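PDB 3T90: glucosamine 6-phosphate N-acetyltransferase from Arabidopsis thaliana, which transfers the acetyl group of acetyl-CoA to D-glucosamine 6-phosphate, a step in making UDP-N-acetylglucosamine, the initial sugar donor for N-glycan synthesis. Local coordinates for residues R16-L22 with G62-T67. Coordinates in Å, arbitrary orientation, origin at the centre of the assembly. Numbering follows the deposited sequence.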
# COMPACT_ATOMS: atom_id res chain seq x y z
N ARG A 16 -3.69 -0.04 -26.36
CA ARG A 16 -4.40 0.58 -27.46
C ARG A 16 -5.90 0.78 -27.18
O ARG A 16 -6.65 1.22 -28.09
CB ARG A 16 -4.15 -0.22 -28.77
CG ARG A 16 -4.65 -1.56 -28.73
CD ARG A 16 -4.66 -2.22 -30.14
NE ARG A 16 -5.15 -3.60 -30.08
CZ ARG A 16 -6.44 -3.96 -30.12
NH1 ARG A 16 -7.40 -3.05 -30.29
NH2 ARG A 16 -6.77 -5.25 -30.03
N LYS A 17 -6.36 0.54 -25.92
CA LYS A 17 -7.77 0.59 -25.59
C LYS A 17 -8.08 1.69 -24.59
O LYS A 17 -9.07 1.61 -23.87
CB LYS A 17 -8.20 -0.79 -25.07
CG LYS A 17 -8.19 -1.92 -26.13
CD LYS A 17 -8.82 -3.22 -25.56
CE LYS A 17 -8.78 -4.19 -26.70
NZ LYS A 17 -9.28 -5.49 -26.19
N GLY A 18 -7.26 2.71 -24.54
CA GLY A 18 -7.59 3.86 -23.69
C GLY A 18 -7.39 3.67 -22.20
O GLY A 18 -7.99 4.45 -21.40
N PHE A 19 -6.55 2.69 -21.86
CA PHE A 19 -6.19 2.49 -20.40
C PHE A 19 -5.50 3.70 -19.76
O PHE A 19 -5.96 4.18 -18.71
CB PHE A 19 -5.39 1.21 -20.27
CG PHE A 19 -4.94 0.94 -18.87
CD1 PHE A 19 -5.86 0.59 -17.86
CD2 PHE A 19 -3.62 1.05 -18.56
CE1 PHE A 19 -5.39 0.31 -16.58
CE2 PHE A 19 -3.15 0.79 -17.27
CZ PHE A 19 -4.07 0.43 -16.29
N ILE A 20 -4.43 4.21 -20.35
CA ILE A 20 -3.73 5.32 -19.77
C ILE A 20 -4.63 6.58 -19.81
O ILE A 20 -4.74 7.31 -18.80
CB ILE A 20 -2.41 5.57 -20.53
CG1 ILE A 20 -1.53 4.29 -20.44
CG2 ILE A 20 -1.66 6.87 -20.00
CD1 ILE A 20 -1.09 4.02 -18.95
N GLU A 21 -5.37 6.75 -20.90
CA GLU A 21 -6.35 7.86 -20.98
C GLU A 21 -7.35 7.82 -19.82
O GLU A 21 -7.65 8.89 -19.24
CB GLU A 21 -7.03 7.87 -22.33
CG GLU A 21 -6.03 8.13 -23.49
CD GLU A 21 -5.62 6.82 -24.14
OE1 GLU A 21 -5.14 5.85 -23.47
OE2 GLU A 21 -5.81 6.72 -25.41
N LEU A 22 -7.85 6.64 -19.45
CA LEU A 22 -8.81 6.54 -18.36
C LEU A 22 -8.12 6.88 -17.04
O LEU A 22 -8.73 7.59 -16.20
CB LEU A 22 -9.35 5.11 -18.35
CG LEU A 22 -10.14 4.78 -17.10
CD1 LEU A 22 -11.40 5.72 -16.95
CD2 LEU A 22 -10.54 3.28 -17.08
N GLY A 62 -14.88 -0.77 -27.53
CA GLY A 62 -13.58 -1.43 -27.32
C GLY A 62 -12.56 -0.60 -26.50
O GLY A 62 -11.36 -0.70 -26.75
N LYS A 63 -13.06 0.24 -25.58
CA LYS A 63 -12.19 1.04 -24.70
C LYS A 63 -12.40 0.55 -23.27
O LYS A 63 -13.45 -0.00 -22.90
CB LYS A 63 -12.52 2.53 -24.78
CG LYS A 63 -12.31 3.21 -26.17
CD LYS A 63 -10.84 3.35 -26.53
CE LYS A 63 -10.64 3.50 -28.07
NZ LYS A 63 -9.18 3.27 -28.39
N ILE A 64 -11.40 0.80 -22.45
CA ILE A 64 -11.53 0.49 -21.03
C ILE A 64 -12.44 1.54 -20.37
O ILE A 64 -12.23 2.76 -20.49
CB ILE A 64 -10.14 0.51 -20.36
CG1 ILE A 64 -9.15 -0.41 -21.11
CG2 ILE A 64 -10.24 0.16 -18.83
CD1 ILE A 64 -9.62 -1.84 -21.23
N ALA A 65 -13.45 1.05 -19.71
CA ALA A 65 -14.44 1.86 -19.02
C ALA A 65 -14.21 2.07 -17.51
O ALA A 65 -14.68 3.00 -16.92
CB ALA A 65 -15.84 1.17 -19.21
N ALA A 66 -13.54 1.13 -16.89
CA ALA A 66 -13.21 1.23 -15.46
C ALA A 66 -12.01 0.39 -15.15
O ALA A 66 -11.64 -0.53 -15.90
CB ALA A 66 -14.45 0.72 -14.61
N THR A 67 -11.31 0.72 -14.07
CA THR A 67 -10.11 0.02 -13.66
C THR A 67 -9.89 0.18 -12.15
O THR A 67 -10.40 1.12 -11.52
CB THR A 67 -8.88 0.52 -14.43
OG1 THR A 67 -7.75 -0.34 -14.12
CG2 THR A 67 -8.50 1.97 -14.15
O HOH W 1 -10.67 4.64 -21.93
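Leu22, on the first turn of helix 19-23, lays its CD2 methyl over strand 63-74, 3.6 Å from Ile64 CG2 and 3.8 Å from Thr67 CG2. Beta-branched Ile64 suits the strand and also reaches back, its CG1 lying 4.2 Å from Phe19 CB. Thr67 offers Leu22 a methyl, while its OG1 meets the edge of the Phe19 ring (3.5 Å to CE1) and hydrogen-bonds to the carbonyl of Cys54 on the neighbouring strand, so its polar end is satisfied inside an apolar layer. Ala65 and Ala66 form a classic bulge opposite Ile56; both small side chains point away from the helix.

Just before the helix, the chain is pinned by its backbone: Ile64 N donates to Lys17 O at 2.8 Å. Gly18, the N-cap residue, has a positive phi that favours glycine, and a CB would crowd Lys63 CD. Its carbonyl shares a water with Ile64 O. Lys17 sends its amine away to a salt bridge with Glu57.

Phe19 also stacks edge-to-face on Phe76 of the second subunit. Apolar side chains thus seat this short helix on the GNAT sheet, while one direct backbone bond and a water satisfy main-chain polar groups at its start.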